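Local coordinates for putative uncharacterized protein (Ustilago maydis, PDB 4GNX) that binds single-stranded DNA as part of replication protein A, probably as its large subunit, in which several OB folds follow one another, at residues N268-R273 / Y291-A296; Y342-S347 / Q368-S373; M401-A406 / T420-A425. All coordinates share one frame; numbering follows the deposited sequence.

All three contacts belong to the part of the chain that contains the replication factor-A C-terminal OB-fold domain, and nucleotides of chain G lie beside each. Contacts 1 and 3 are neighbours, their centres 8 Å apart: strands 290-310 and 398-411 pair, with Phe292 O 2.8 Å from Cys404 N. Contact 2 has its centre 14 Å from that of contact 3 and joins it through Gln368 NE2, 2.6 Å from Ala424 O. Contacts 1 and 2 do not touch; their centres are 22 Å apart, although strands 290-310 and 341-352 are adjacent in the sheet. The order along the DNA agrees: DT8 to DT10 at contact 1, DT10 and DT11 at contact 3, DT18 at contact 2.

Contact 1: N268-R273 / Y291-A296. With nucleotides of chain G.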
loop_
_atom_site.group_PDB
_atom_site.type_symbol
_atom_site.label_atom_id
_atom_site.label_comp_id
_atom_site.label_asym_id
_atom_site.label_seq_id
_atom_site.Cartn_x
_atom_site.Cartn_y
_atom_site.Cartn_z
ATOM N N ASN C 268 0.259 14.411 3.770
ATOM C CA ASN C 268 -0.964 14.049 3.071
ATOM C C ASN C 268 -2.149 14.205 4.005
ATOM O O ASN C 268 -2.167 13.647 5.099
ATOM C CB ASN C 268 -0.884 12.636 2.483
ATOM C CG ASN C 268 -0.188 12.601 1.136
ATOM O OD1 ASN C 268 0.254 13.627 0.621
ATOM N ND2 ASN C 268 -0.091 11.414 0.553
ATOM N N MET C 269 -3.084 15.049 3.575
ATOM C CA MET C 269 -4.366 15.326 4.242
ATOM C C MET C 269 -5.217 14.071 4.347
ATOM O O MET C 269 -6.222 13.940 3.651
ATOM C CB MET C 269 -5.157 16.353 3.425
ATOM C CG MET C 269 -4.556 17.740 3.350
ATOM S SD MET C 269 -5.458 18.765 2.172
ATOM C CE MET C 269 -5.274 20.407 2.887
ATOM N N ALA C 270 -4.824 13.156 5.222
ATOM C CA ALA C 270 -5.418 11.825 5.291
ATOM C C ALA C 270 -4.423 10.762 4.823
ATOM O O ALA C 270 -4.675 10.057 3.846
ATOM C CB ALA C 270 -6.722 11.743 4.497
ATOM N N GLU C 271 -3.299 10.655 5.533
ATOM C CA GLU C 271 -2.322 9.587 5.310
ATOM C C GLU C 271 -2.981 8.202 5.416
ATOM O O GLU C 271 -3.931 8.026 6.205
ATOM C CB GLU C 271 -1.196 9.702 6.338
ATOM C CG GLU C 271 -0.309 10.929 6.178
ATOM C CD GLU C 271 0.697 10.777 5.049
ATOM O OE1 GLU C 271 0.786 9.654 4.459
ATOM O OE2 GLU C 271 1.400 11.781 4.757
ATOM N N ARG C 272 -2.506 7.230 4.622
ATOM C CA ARG C 272 -3.025 5.867 4.749
ATOM C C ARG C 272 -2.640 5.272 6.103
ATOM O O ARG C 272 -1.530 5.476 6.588
ATOM C CB ARG C 272 -2.590 4.940 3.611
ATOM C CG ARG C 272 -3.753 4.073 3.116
ATOM C CD ARG C 272 -3.414 2.604 2.850
ATOM N NE ARG C 272 -2.760 2.289 1.567
ATOM C CZ ARG C 272 -2.717 3.071 0.483
ATOM N NH1 ARG C 272 -3.304 4.265 0.446
ATOM N NH2 ARG C 272 -2.070 2.653 -0.598
ATOM N N ARG C 273 -3.577 4.561 6.717
ATOM C CA ARG C 273 -3.381 3.984 8.040
ATOM C C ARG C 273 -3.982 2.588 8.095
ATOM O O ARG C 273 -4.797 2.228 7.264
ATOM C CB ARG C 273 -4.038 4.876 9.105
ATOM C CG ARG C 273 -3.344 6.209 9.336
ATOM C CD ARG C 273 -2.324 6.093 10.449
ATOM N NE ARG C 273 -1.315 7.154 10.439
ATOM C CZ ARG C 273 -0.026 6.962 10.155
ATOM N NH1 ARG C 273 0.410 5.740 9.854
ATOM N NH2 ARG C 273 0.826 7.986 10.182
ATOM N N TYR C 291 -7.995 12.990 9.927
ATOM C CA TYR C 291 -8.418 12.445 8.654
ATOM C C TYR C 291 -7.466 11.331 8.267
ATOM O O TYR C 291 -6.277 11.400 8.559
ATOM C CB TYR C 291 -8.448 13.535 7.584
ATOM C CG TYR C 291 -9.426 14.647 7.892
ATOM C CD1 TYR C 291 -9.030 15.770 8.639
ATOM C CD2 TYR C 291 -10.759 14.582 7.446
ATOM C CE1 TYR C 291 -9.928 16.788 8.928
ATOM C CE2 TYR C 291 -11.661 15.605 7.726
ATOM C CZ TYR C 291 -11.242 16.701 8.467
ATOM O OH TYR C 291 -12.134 17.715 8.756
ATOM N N PHE C 292 -7.993 10.300 7.613
ATOM C CA PHE C 292 -7.189 9.157 7.241
ATOM C C PHE C 292 -7.822 8.363 6.121
ATOM O O PHE C 292 -9.003 8.512 5.842
ATOM C CB PHE C 292 -6.955 8.254 8.452
ATOM C CG PHE C 292 -8.219 7.703 9.058
ATOM C CD1 PHE C 292 -8.767 6.495 8.602
ATOM C CD2 PHE C 292 -8.859 8.374 10.102
ATOM C CE1 PHE C 292 -9.927 5.977 9.178
ATOM C CE2 PHE C 292 -10.020 7.866 10.675
ATOM C CZ PHE C 292 -10.553 6.663 10.220
ATOM N N ASN C 293 -6.998 7.528 5.491
ATOM C CA ASN C 293 -7.415 6.530 4.510
ATOM C C ASN C 293 -7.152 5.136 5.034
ATOM O O ASN C 293 -6.121 4.887 5.635
ATOM C CB ASN C 293 -6.659 6.729 3.200
ATOM C CG ASN C 293 -7.193 7.899 2.395
ATOM O OD1 ASN C 293 -8.405 8.154 2.374
ATOM N ND2 ASN C 293 -6.292 8.627 1.727
ATOM N N VAL C 294 -8.097 4.235 4.810
ATOM C CA VAL C 294 -7.949 2.824 5.194
ATOM C C VAL C 294 -8.470 1.875 4.105
ATOM O O VAL C 294 -9.590 2.005 3.630
ATOM C CB VAL C 294 -8.633 2.519 6.547
ATOM C CG1 VAL C 294 -8.747 1.033 6.789
ATOM C CG2 VAL C 294 -7.830 3.090 7.682
ATOM N N ARG C 295 -7.635 0.932 3.697
ATOM C CA ARG C 295 -8.095 -0.181 2.876
ATOM C C ARG C 295 -8.747 -1.155 3.846
ATOM O O ARG C 295 -8.074 -1.646 4.755
ATOM C CB ARG C 295 -6.912 -0.864 2.201
ATOM C CG ARG C 295 -7.263 -1.520 0.888
ATOM C CD ARG C 295 -6.216 -2.501 0.359
ATOM N NE ARG C 295 -4.835 -2.016 0.231
ATOM C CZ ARG C 295 -4.422 -1.082 -0.622
ATOM N NH1 ARG C 295 -5.271 -0.449 -1.424
ATOM N NH2 ARG C 295 -3.140 -0.759 -0.657
ATOM N N ALA C 296 -10.045 -1.412 3.693
ATOM C CA ALA C 296 -10.727 -2.379 4.555
ATOM C C ALA C 296 -11.845 -3.104 3.841
ATOM O O ALA C 296 -12.283 -2.676 2.760
ATOM C CB ALA C 296 -11.242 -1.718 5.813
ATOM P P DT G 9 -4.052 22.204 11.019
ATOM O OP1 DT G 9 -3.086 22.924 10.147
ATOM O OP2 DT G 9 -4.588 22.871 12.233
ATOM O "O5'" DT G 9 -5.296 21.732 10.139
ATOM C "C5'" DT G 9 -6.090 22.679 9.394
ATOM C "C4'" DT G 9 -6.646 22.024 8.151
ATOM O "O4'" DT G 9 -5.973 20.757 7.941
ATOM C "C3'" DT G 9 -8.146 21.705 8.195
ATOM O "O3'" DT G 9 -8.758 21.941 6.915
ATOM C "C2'" DT G 9 -8.173 20.216 8.501
ATOM C "C1'" DT G 9 -6.946 19.746 7.744
ATOM N N1 DT G 9 -6.364 18.455 8.162
ATOM C C2 DT G 9 -6.227 17.488 7.194
ATOM O O2 DT G 9 -6.566 17.655 6.033
ATOM N N3 DT G 9 -5.680 16.308 7.636
ATOM C C4 DT G 9 -5.267 16.008 8.920
ATOM O O4 DT G 9 -4.793 14.902 9.168
ATOM C C5 DT G 9 -5.444 17.068 9.888
ATOM C C7 DT G 9 -5.028 16.835 11.306
ATOM C C6 DT G 9 -5.978 18.223 9.465
ATOM P P DT G 8 0.620 18.391 13.370
ATOM O OP1 DT G 8 0.880 19.555 14.256
ATOM O OP2 DT G 8 0.013 17.157 13.944
ATOM O "O5'" DT G 8 -0.258 18.875 12.133
ATOM C "C5'" DT G 8 -0.210 20.238 11.682
ATOM C "C4'" DT G 8 -1.142 20.424 10.508
ATOM O "O4'" DT G 8 -0.682 19.615 9.400
ATOM C "C3'" DT G 8 -2.569 19.949 10.756
ATOM O "O3'" DT G 8 -3.344 20.868 11.543
ATOM C "C2'" DT G 8 -3.054 19.666 9.347
ATOM C "C1'" DT G 8 -1.805 19.068 8.703
ATOM N N1 DT G 8 -1.713 17.585 8.760
ATOM C C2 DT G 8 -1.825 16.878 7.581
ATOM O O2 DT G 8 -1.993 17.409 6.497
ATOM N N3 DT G 8 -1.729 15.516 7.719
ATOM C C4 DT G 8 -1.544 14.806 8.889
ATOM O O4 DT G 8 -1.477 13.581 8.855
ATOM C C5 DT G 8 -1.441 15.609 10.088
ATOM C C7 DT G 8 -1.242 14.925 11.404
ATOM C C6 DT G 8 -1.528 16.939 9.964
ATOM P P DT G 10 -10.241 22.535 6.688
ATOM O OP1 DT G 10 -10.161 23.493 5.552
ATOM O OP2 DT G 10 -10.732 23.010 8.007
ATOM O "O5'" DT G 10 -11.172 21.325 6.215
ATOM C "C5'" DT G 10 -12.524 21.547 5.736
ATOM C "C4'" DT G 10 -13.446 20.435 6.190
ATOM O "O4'" DT G 10 -13.395 20.322 7.632
ATOM C "C3'" DT G 10 -14.929 20.612 5.848
ATOM O "O3'" DT G 10 -15.534 19.320 5.700
ATOM C "C2'" DT G 10 -15.489 21.240 7.111
ATOM C "C1'" DT G 10 -14.695 20.507 8.178
ATOM N N1 DT G 10 -14.556 21.220 9.463
ATOM C C2 DT G 10 -15.512 21.005 10.429
ATOM O O2 DT G 10 -16.472 20.268 10.267
ATOM N N3 DT G 10 -15.307 21.694 11.600
ATOM C C4 DT G 10 -14.263 22.552 11.894
ATOM O O4 DT G 10 -14.212 23.100 12.991
ATOM C C5 DT G 10 -13.293 22.727 10.835
ATOM C C7 DT G 10 -12.129 23.640 11.060
ATOM C C6 DT G 10 -13.485 22.061 9.689
#
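The loop 268-273 approaches strand 291-296 with its touching part, 270 to 273, turned 45° from the strand direction, and the backbones join in a single beta bridge between Arg272 and Asn293. The strand belongs to the antiparallel sheet of the C-terminal OB-fold domain. Asn293 supplies both bridge bonds: its N donates to Glu271 O at 3.2 Å, and its O receives Arg273 N at 2.8 Å, nearly along the C=O axis. Phe292 and Val294 instead hydrogen-bond to strand 398-411, so the loop takes the other edge of the strand here.

Ala270 packs beside the bridge, its CB 4.0 Å from Tyr291 CB. The Arg272 chain, bent at chi2 and chi3, passes Asn293 CB with its CG and brings NH2 to 3.6 Å from Arg295 NH2, the guanidinium planes 66° apart. A salt bridge from Arg272 to Glu435, with a long, weak ion pair from Arg295 to the same carboxylate, probably offsets the like charges.

Towards the DNA, Met269 centres an inverse gamma turn. Asn268 O accepts the weak bond of that turn from Ala270 N and also N3 of DT8 of chain G at 3.2 Å, with an N-H...O angle of 173°; the base is thus held by a main-chain carbonyl. Met269 CB lies 3.2 Å from O2 of DT9 of chain G. Tyr291, with CG anti to its carbonyl carbon, lays its ring obliquely against that same base, CD1 3.5 Å from N3, and extends OH to 3.1 Å from O4' of DT10 of chain G.

Contact 2: Y342-S347 / Q368-S373; sequences YRYILS and QLIGMS. With nucleotides of chain G.
Strand 342-347 and the helix end and turn 368-373 meet through side chains: the closest CA atoms, those of Leu346 and Leu369, are still 9.3 Å apart. Helix 363-370, which lies between strands 355-362 and 398-411 in sequence, here packs on strand 341-352 of the C-terminal OB-fold domain. Tyr344 and Leu346 both point from the strand toward the helix and carry the contact.

Tyr344 has CG anti to its carbonyl carbon (chi1 -76°), which sends the phenol across to the turn after the helix. Its OH donates to Met372 O at 2.9 Å. Seen from the ring, that oxygen lies in plane at the edge, with CE1 3.4 Å away; seen from the carbonyl, the hydroxyl stands above the peptide plane and is not on a lone pair. On the CE2 side, obliquely placed, Ile370 reaches tip to tip toward the phenol and brings CD1 to 3.7 Å from Tyr344 CE2. Ile370 has its CG1 branch anti to the carbonyl carbon; with chi2 extended, this carries CD1 toward the strand.

Leu346 differs, with CG anti to the backbone N (chi1 -178°), and its fork divides between two partners. Its CD1 meets Ile370 CD1 tip to tip at 3.8 Å, whereas the Leu346 and Leu369 side chains cross at about a right angle, CD2 to CD2 3.9 Å.

Gly371 leaves the helix with positive phi (78°), and Ser373 N-caps helix 374-381, its backbone N donating to Glu376. Ser347 donates OG to O2 of DT18 of chain G at 2.8 Å. The chemistry implies a two-sided strand: Tyr344 and Leu346 bind it to the helical layer, the hydroxyl of buried Tyr344 donating to the Met372 carbonyl, while Arg343, Ile345 and Ser347 contact the DNA.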
loop_
_atom_site.group_PDB
_atom_site.type_symbol
_atom_site.label_atom_id
_atom_site.label_comp_id
_atom_site.label_asym_id
_atom_site.label_seq_id
_atom_site.Cartn_x
_atom_site.Cartn_y
_atom_site.Cartn_z
ATOM N N TYR C 342 -36.228 8.586 1.453
ATOM C CA TYR C 342 -35.448 7.714 2.317
ATOM C C TYR C 342 -33.976 7.977 2.126
ATOM O O TYR C 342 -33.475 7.948 1.013
ATOM C CB TYR C 342 -35.793 6.248 2.077
ATOM C CG TYR C 342 -37.239 5.909 2.400
ATOM C CD1 TYR C 342 -38.199 5.847 1.384
ATOM C CD2 TYR C 342 -37.650 5.658 3.716
ATOM C CE1 TYR C 342 -39.521 5.533 1.662
ATOM C CE2 TYR C 342 -38.973 5.340 4.003
ATOM C CZ TYR C 342 -39.904 5.282 2.973
ATOM O OH TYR C 342 -41.228 4.977 3.234
ATOM N N ARG C 343 -33.300 8.273 3.222
ATOM C CA ARG C 343 -31.875 8.524 3.190
ATOM C C ARG C 343 -31.151 7.519 4.078
ATOM O O ARG C 343 -31.702 7.041 5.065
ATOM C CB ARG C 343 -31.570 9.949 3.651
ATOM C CG ARG C 343 -32.002 11.027 2.683
ATOM C CD ARG C 343 -31.356 12.366 3.005
ATOM N NE ARG C 343 -30.038 12.563 2.385
ATOM C CZ ARG C 343 -29.833 12.913 1.113
ATOM N NH1 ARG C 343 -30.846 13.096 0.270
ATOM N NH2 ARG C 343 -28.597 13.080 0.671
ATOM N N TYR C 344 -29.914 7.207 3.723
ATOM C CA TYR C 344 -29.107 6.278 4.507
ATOM C C TYR C 344 -28.511 6.920 5.745
ATOM O O TYR C 344 -28.122 8.090 5.740
ATOM C CB TYR C 344 -27.976 5.666 3.669
ATOM C CG TYR C 344 -28.413 4.577 2.703
ATOM C CD1 TYR C 344 -28.249 4.726 1.321
ATOM C CD2 TYR C 344 -28.996 3.400 3.165
ATOM C CE1 TYR C 344 -28.644 3.736 0.434
ATOM C CE2 TYR C 344 -29.398 2.411 2.281
ATOM C CZ TYR C 344 -29.219 2.588 0.923
ATOM O OH TYR C 344 -29.619 1.603 0.057
ATOM N N ILE C 345 -28.458 6.120 6.802
ATOM C CA ILE C 345 -27.638 6.387 7.984
ATOM C C ILE C 345 -26.833 5.127 8.296
ATOM O O ILE C 345 -26.989 4.497 9.334
ATOM C CB ILE C 345 -28.488 6.864 9.175
ATOM C CG1 ILE C 345 -29.878 6.197 9.140
ATOM C CG2 ILE C 345 -28.607 8.375 9.105
ATOM C CD1 ILE C 345 -30.792 6.481 10.322
ATOM N N LEU C 346 -25.970 4.778 7.362
ATOM C CA LEU C 346 -25.282 3.506 7.357
ATOM C C LEU C 346 -24.340 3.288 8.543
ATOM O O LEU C 346 -23.480 4.120 8.839
ATOM C CB LEU C 346 -24.484 3.394 6.070
ATOM C CG LEU C 346 -23.702 2.104 5.835
ATOM C CD1 LEU C 346 -24.504 1.230 4.885
ATOM C CD2 LEU C 346 -22.346 2.438 5.230
ATOM N N SER C 347 -24.500 2.149 9.205
ATOM C CA SER C 347 -23.558 1.735 10.229
ATOM C C SER C 347 -22.860 0.453 9.783
ATOM O O SER C 347 -23.484 -0.616 9.733
ATOM C CB SER C 347 -24.281 1.504 11.547
ATOM O OG SER C 347 -23.423 1.787 12.630
ATOM N N GLN C 368 -23.448 3.395 -3.070
ATOM C CA GLN C 368 -22.526 2.513 -3.769
ATOM C C GLN C 368 -22.137 1.322 -2.910
ATOM O O GLN C 368 -21.794 0.261 -3.422
ATOM C CB GLN C 368 -21.279 3.260 -4.224
ATOM C CG GLN C 368 -20.582 4.022 -3.112
ATOM C CD GLN C 368 -19.116 4.277 -3.407
ATOM O OE1 GLN C 368 -18.407 3.406 -3.943
ATOM N NE2 GLN C 368 -18.643 5.476 -3.050
ATOM N N LEU C 369 -22.195 1.482 -1.602
ATOM C CA LEU C 369 -21.899 0.355 -0.754
ATOM C C LEU C 369 -22.974 -0.722 -0.831
ATOM O O LEU C 369 -22.727 -1.864 -0.477
ATOM C CB LEU C 369 -21.645 0.802 0.681
ATOM C CG LEU C 369 -20.153 0.761 1.031
ATOM C CD1 LEU C 369 -19.317 1.774 0.254
ATOM C CD2 LEU C 369 -19.944 0.965 2.514
ATOM N N ILE C 370 -24.154 -0.358 -1.327
ATOM C CA ILE C 370 -25.283 -1.288 -1.416
ATOM C C ILE C 370 -25.758 -1.460 -2.867
ATOM O O ILE C 370 -26.420 -2.442 -3.203
ATOM C CB ILE C 370 -26.429 -0.853 -0.466
ATOM C CG1 ILE C 370 -25.930 -0.902 0.982
ATOM C CG2 ILE C 370 -27.662 -1.743 -0.614
ATOM C CD1 ILE C 370 -26.609 0.077 1.901
ATOM N N GLY C 371 -25.384 -0.517 -3.727
ATOM C CA GLY C 371 -25.664 -0.602 -5.162
ATOM C C GLY C 371 -27.104 -0.235 -5.416
ATOM O O GLY C 371 -27.721 -0.729 -6.361
ATOM N N MET C 372 -27.631 0.645 -4.567
ATOM C CA MET C 372 -29.054 0.920 -4.515
ATOM C C MET C 372 -29.312 2.151 -3.668
ATOM O O MET C 372 -28.678 2.333 -2.635
ATOM C CB MET C 372 -29.718 -0.255 -3.844
ATOM C CG MET C 372 -31.068 -0.595 -4.385
ATOM S SD MET C 372 -31.720 -1.987 -3.465
ATOM C CE MET C 372 -30.502 -3.243 -3.870
ATOM N N SER C 373 -30.231 3.002 -4.099
ATOM C CA SER C 373 -30.670 4.124 -3.274
ATOM C C SER C 373 -31.489 3.588 -2.107
ATOM O O SER C 373 -32.009 2.466 -2.169
ATOM C CB SER C 373 -31.531 5.080 -4.082
ATOM O OG SER C 373 -32.835 4.540 -4.240
ATOM P P DT G 18 -24.124 -2.775 21.087
ATOM O OP1 DT G 18 -25.243 -3.065 22.024
ATOM O OP2 DT G 18 -22.729 -3.090 21.489
ATOM O "O5'" DT G 18 -24.436 -3.535 19.723
ATOM C "C5'" DT G 18 -25.771 -3.569 19.175
ATOM C "C4'" DT G 18 -25.731 -3.304 17.687
ATOM O "O4'" DT G 18 -25.150 -2.005 17.470
ATOM C "C3'" DT G 18 -24.869 -4.280 16.886
ATOM O "O3'" DT G 18 -25.628 -5.374 16.339
ATOM C "C2'" DT G 18 -24.216 -3.419 15.817
ATOM C "C1'" DT G 18 -24.461 -1.975 16.238
ATOM N N1 DT G 18 -23.254 -1.154 16.427
ATOM C C2 DT G 18 -23.178 0.026 15.725
ATOM O O2 DT G 18 -24.039 0.393 14.943
ATOM N N3 DT G 18 -22.046 0.764 15.966
ATOM C C4 DT G 18 -21.014 0.451 16.829
ATOM O O4 DT G 18 -20.060 1.215 16.943
ATOM C C5 DT G 18 -21.165 -0.796 17.546
ATOM C C7 DT G 18 -20.093 -1.218 18.501
ATOM C C6 DT G 18 -22.268 -1.523 17.317
#

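Contact 3: M401-A406 / T420-A425; sequences MFNCRA and TISRAA. With nucleotides of chain G.
Segments 401-406 and 420-425 lie on the two strands of the antiparallel hairpin 398-411/414-426 of the OB-fold sheet; the second turns a corner at Ser422, and 423-425 runs at 170° to 401-406. A classic beta bulge shifts the register by one, Ser422 and Arg423 both facing Asn403. Asn403 N donates to Arg423 O at 2.7 Å. Its O is gripped by Ser422 twice, by N at 2.8 Å nearly along the C=O axis and by OG at 2.9 Å from above the carbonyl plane; Arg423 N adds a weak bond. On the face of Phe402, Cys404, Ile421 and Ala424, Phe402 CD2 touches Ala424 CB (3.7 Å) and Ile421 CD1 (4.0 Å).

Arg405 leaves from the face it shares with Thr420. From CB, chi1 places CG in the crowded position between the backbone N and the carbonyl carbon, 3.9 Å from Thr420 CB, the side chains running side by side. CD and NE then carry the chain, bent at chi3, out to the DNA. NH2 approaches the DT11 base of chain G. At the tip, NH1 stands 3.6 Å from O2 of DT10 of chain G, at the guanidinium edge, and 3.4 Å from OP1 of DT11.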
loop_
_atom_site.group_PDB
_atom_site.type_symbol
_atom_site.label_atom_id
_atom_site.label_comp_id
_atom_site.label_asym_id
_atom_site.label_seq_id
_atom_site.Cartn_x
_atom_site.Cartn_y
_atom_site.Cartn_z
ATOM N N MET C 401 -11.156 1.480 -0.534
ATOM C CA MET C 401 -10.405 2.565 0.061
ATOM C C MET C 401 -11.406 3.495 0.704
ATOM O O MET C 401 -12.329 3.966 0.048
ATOM C CB MET C 401 -9.571 3.314 -0.966
ATOM C CG MET C 401 -8.115 2.850 -1.053
ATOM S SD MET C 401 -7.169 2.945 0.494
ATOM C CE MET C 401 -7.717 4.534 1.123
ATOM N N PHE C 402 -11.240 3.737 1.996
ATOM C CA PHE C 402 -12.142 4.610 2.729
ATOM C C PHE C 402 -11.446 5.889 3.155
ATOM O O PHE C 402 -10.401 5.867 3.798
ATOM C CB PHE C 402 -12.648 3.912 3.995
ATOM C CG PHE C 402 -13.579 2.775 3.748
ATOM C CD1 PHE C 402 -13.173 1.474 4.003
ATOM C CD2 PHE C 402 -14.874 3.003 3.301
ATOM C CE1 PHE C 402 -14.028 0.408 3.791
ATOM C CE2 PHE C 402 -15.740 1.947 3.086
ATOM C CZ PHE C 402 -15.318 0.644 3.335
ATOM N N ASN C 403 -12.043 7.008 2.812
ATOM C CA ASN C 403 -11.546 8.283 3.263
ATOM C C ASN C 403 -12.415 8.748 4.417
ATOM O O ASN C 403 -13.633 8.878 4.285
ATOM C CB ASN C 403 -11.561 9.296 2.119
ATOM C CG ASN C 403 -10.791 10.545 2.457
ATOM O OD1 ASN C 403 -9.787 10.477 3.163
ATOM N ND2 ASN C 403 -11.258 11.698 1.977
ATOM N N CYS C 404 -11.791 8.991 5.557
ATOM C CA CYS C 404 -12.552 9.249 6.768
ATOM C C CYS C 404 -12.094 10.442 7.564
ATOM O O CYS C 404 -10.929 10.848 7.512
ATOM C CB CYS C 404 -12.495 8.050 7.709
ATOM S SG CYS C 404 -12.766 6.458 6.932
ATOM N N ARG C 405 -13.044 10.976 8.322
ATOM C CA ARG C 405 -12.770 11.895 9.409
ATOM C C ARG C 405 -13.098 11.175 10.720
ATOM O O ARG C 405 -13.916 10.246 10.749
ATOM C CB ARG C 405 -13.596 13.178 9.253
ATOM C CG ARG C 405 -14.939 12.980 8.551
ATOM C CD ARG C 405 -15.680 14.292 8.326
ATOM N NE ARG C 405 -16.171 14.853 9.584
ATOM C CZ ARG C 405 -16.566 16.114 9.756
ATOM N NH1 ARG C 405 -16.535 16.988 8.751
ATOM N NH2 ARG C 405 -16.993 16.515 10.950
ATOM N N ALA C 406 -12.441 11.592 11.797
ATOM C CA ALA C 406 -12.735 11.087 13.141
ATOM C C ALA C 406 -12.876 12.268 14.079
ATOM O O ALA C 406 -11.979 13.102 14.161
ATOM C CB ALA C 406 -11.629 10.159 13.624
ATOM N N THR C 420 -16.440 8.742 10.283
ATOM C CA THR C 420 -17.340 9.025 9.188
ATOM C C THR C 420 -16.639 8.776 7.863
ATOM O O THR C 420 -15.464 9.077 7.697
ATOM C CB THR C 420 -17.836 10.476 9.242
ATOM O OG1 THR C 420 -18.116 10.824 10.599
ATOM C CG2 THR C 420 -19.101 10.647 8.408
ATOM N N ILE C 421 -17.380 8.199 6.930
ATOM C CA ILE C 421 -16.899 8.024 5.585
ATOM C C ILE C 421 -17.219 9.299 4.814
ATOM O O ILE C 421 -18.359 9.742 4.790
ATOM C CB ILE C 421 -17.534 6.780 4.933
ATOM C CG1 ILE C 421 -17.075 5.520 5.691
ATOM C CG2 ILE C 421 -17.134 6.685 3.472
ATOM C CD1 ILE C 421 -17.951 4.288 5.553
ATOM N N SER C 422 -16.196 9.903 4.224
ATOM C CA SER C 422 -16.389 11.027 3.328
ATOM C C SER C 422 -16.344 10.578 1.857
ATOM O O SER C 422 -17.129 11.044 1.023
ATOM C CB SER C 422 -15.383 12.140 3.630
ATOM O OG SER C 422 -14.060 11.658 3.617
ATOM N N ARG C 423 -15.423 9.674 1.535
ATOM C CA ARG C 423 -15.477 8.969 0.254
ATOM C C ARG C 423 -15.114 7.519 0.443
ATOM O O ARG C 423 -14.269 7.193 1.256
ATOM C CB ARG C 423 -14.553 9.597 -0.791
ATOM C CG ARG C 423 -15.146 9.586 -2.196
ATOM C CD ARG C 423 -14.130 9.919 -3.284
ATOM N NE ARG C 423 -13.524 8.726 -3.899
ATOM C CZ ARG C 423 -12.931 8.708 -5.097
ATOM N NH1 ARG C 423 -12.861 9.824 -5.824
ATOM N NH2 ARG C 423 -12.412 7.577 -5.576
ATOM N N ALA C 424 -15.782 6.647 -0.294
ATOM C CA ALA C 424 -15.363 5.254 -0.403
ATOM C C ALA C 424 -15.159 4.900 -1.875
ATOM O O ALA C 424 -16.058 5.041 -2.686
ATOM C CB ALA C 424 -16.382 4.335 0.237
ATOM N N ALA C 425 -13.958 4.485 -2.228
ATOM C CA ALA C 425 -13.690 4.056 -3.595
ATOM C C ALA C 425 -13.395 2.570 -3.579
ATOM O O ALA C 425 -12.787 2.078 -2.631
ATOM C CB ALA C 425 -12.524 4.830 -4.178
ATOM P P DT G 11 -16.920 18.952 4.962
ATOM O OP1 DT G 11 -17.395 17.687 5.582
ATOM O OP2 DT G 11 -16.614 18.973 3.509
ATOM O "O5'" DT G 11 -17.982 20.112 5.244
ATOM C "C5'" DT G 11 -19.106 19.946 6.144
ATOM C "C4'" DT G 11 -20.239 19.191 5.482
ATOM O "O4'" DT G 11 -20.614 18.079 6.320
ATOM C "C3'" DT G 11 -21.537 19.972 5.292
ATOM O "O3'" DT G 11 -22.327 19.437 4.214
ATOM C "C2'" DT G 11 -22.224 19.804 6.636
ATOM C "C1'" DT G 11 -21.757 18.423 7.101
ATOM N N1 DT G 11 -21.365 18.343 8.512
ATOM C C2 DT G 11 -21.101 17.098 9.037
ATOM O O2 DT G 11 -21.201 16.067 8.392
ATOM N N3 DT G 11 -20.716 17.105 10.355
ATOM C C4 DT G 11 -20.566 18.206 11.176
ATOM O O4 DT G 11 -20.212 18.054 12.343
ATOM C C5 DT G 11 -20.850 19.481 10.556
ATOM C C7 DT G 11 -20.714 20.731 11.367
ATOM C C6 DT G 11 -21.223 19.486 9.271
ATOM P P DT G 10 -10.241 22.535 6.688
ATOM O OP1 DT G 10 -10.161 23.493 5.552
ATOM O OP2 DT G 10 -10.732 23.010 8.007
ATOM O "O5'" DT G 10 -11.172 21.325 6.215
ATOM C "C5'" DT G 10 -12.524 21.547 5.736
ATOM C "C4'" DT G 10 -13.446 20.435 6.190
ATOM O "O4'" DT G 10 -13.395 20.322 7.632
ATOM C "C3'" DT G 10 -14.929 20.612 5.848
ATOM O "O3'" DT G 10 -15.534 19.320 5.700
ATOM C "C2'" DT G 10 -15.489 21.240 7.111
ATOM C "C1'" DT G 10 -14.695 20.507 8.178
ATOM N N1 DT G 10 -14.556 21.220 9.463
ATOM C C2 DT G 10 -15.512 21.005 10.429
ATOM O O2 DT G 10 -16.472 20.268 10.267
ATOM N N3 DT G 10 -15.307 21.694 11.600
ATOM C C4 DT G 10 -14.263 22.552 11.894
ATOM O O4 DT G 10 -14.212 23.100 12.991
ATOM C C5 DT G 10 -13.293 22.727 10.835
ATOM C C7 DT G 10 -12.129 23.640 11.060
ATOM C C6 DT G 10 -13.485 22.061 9.689
#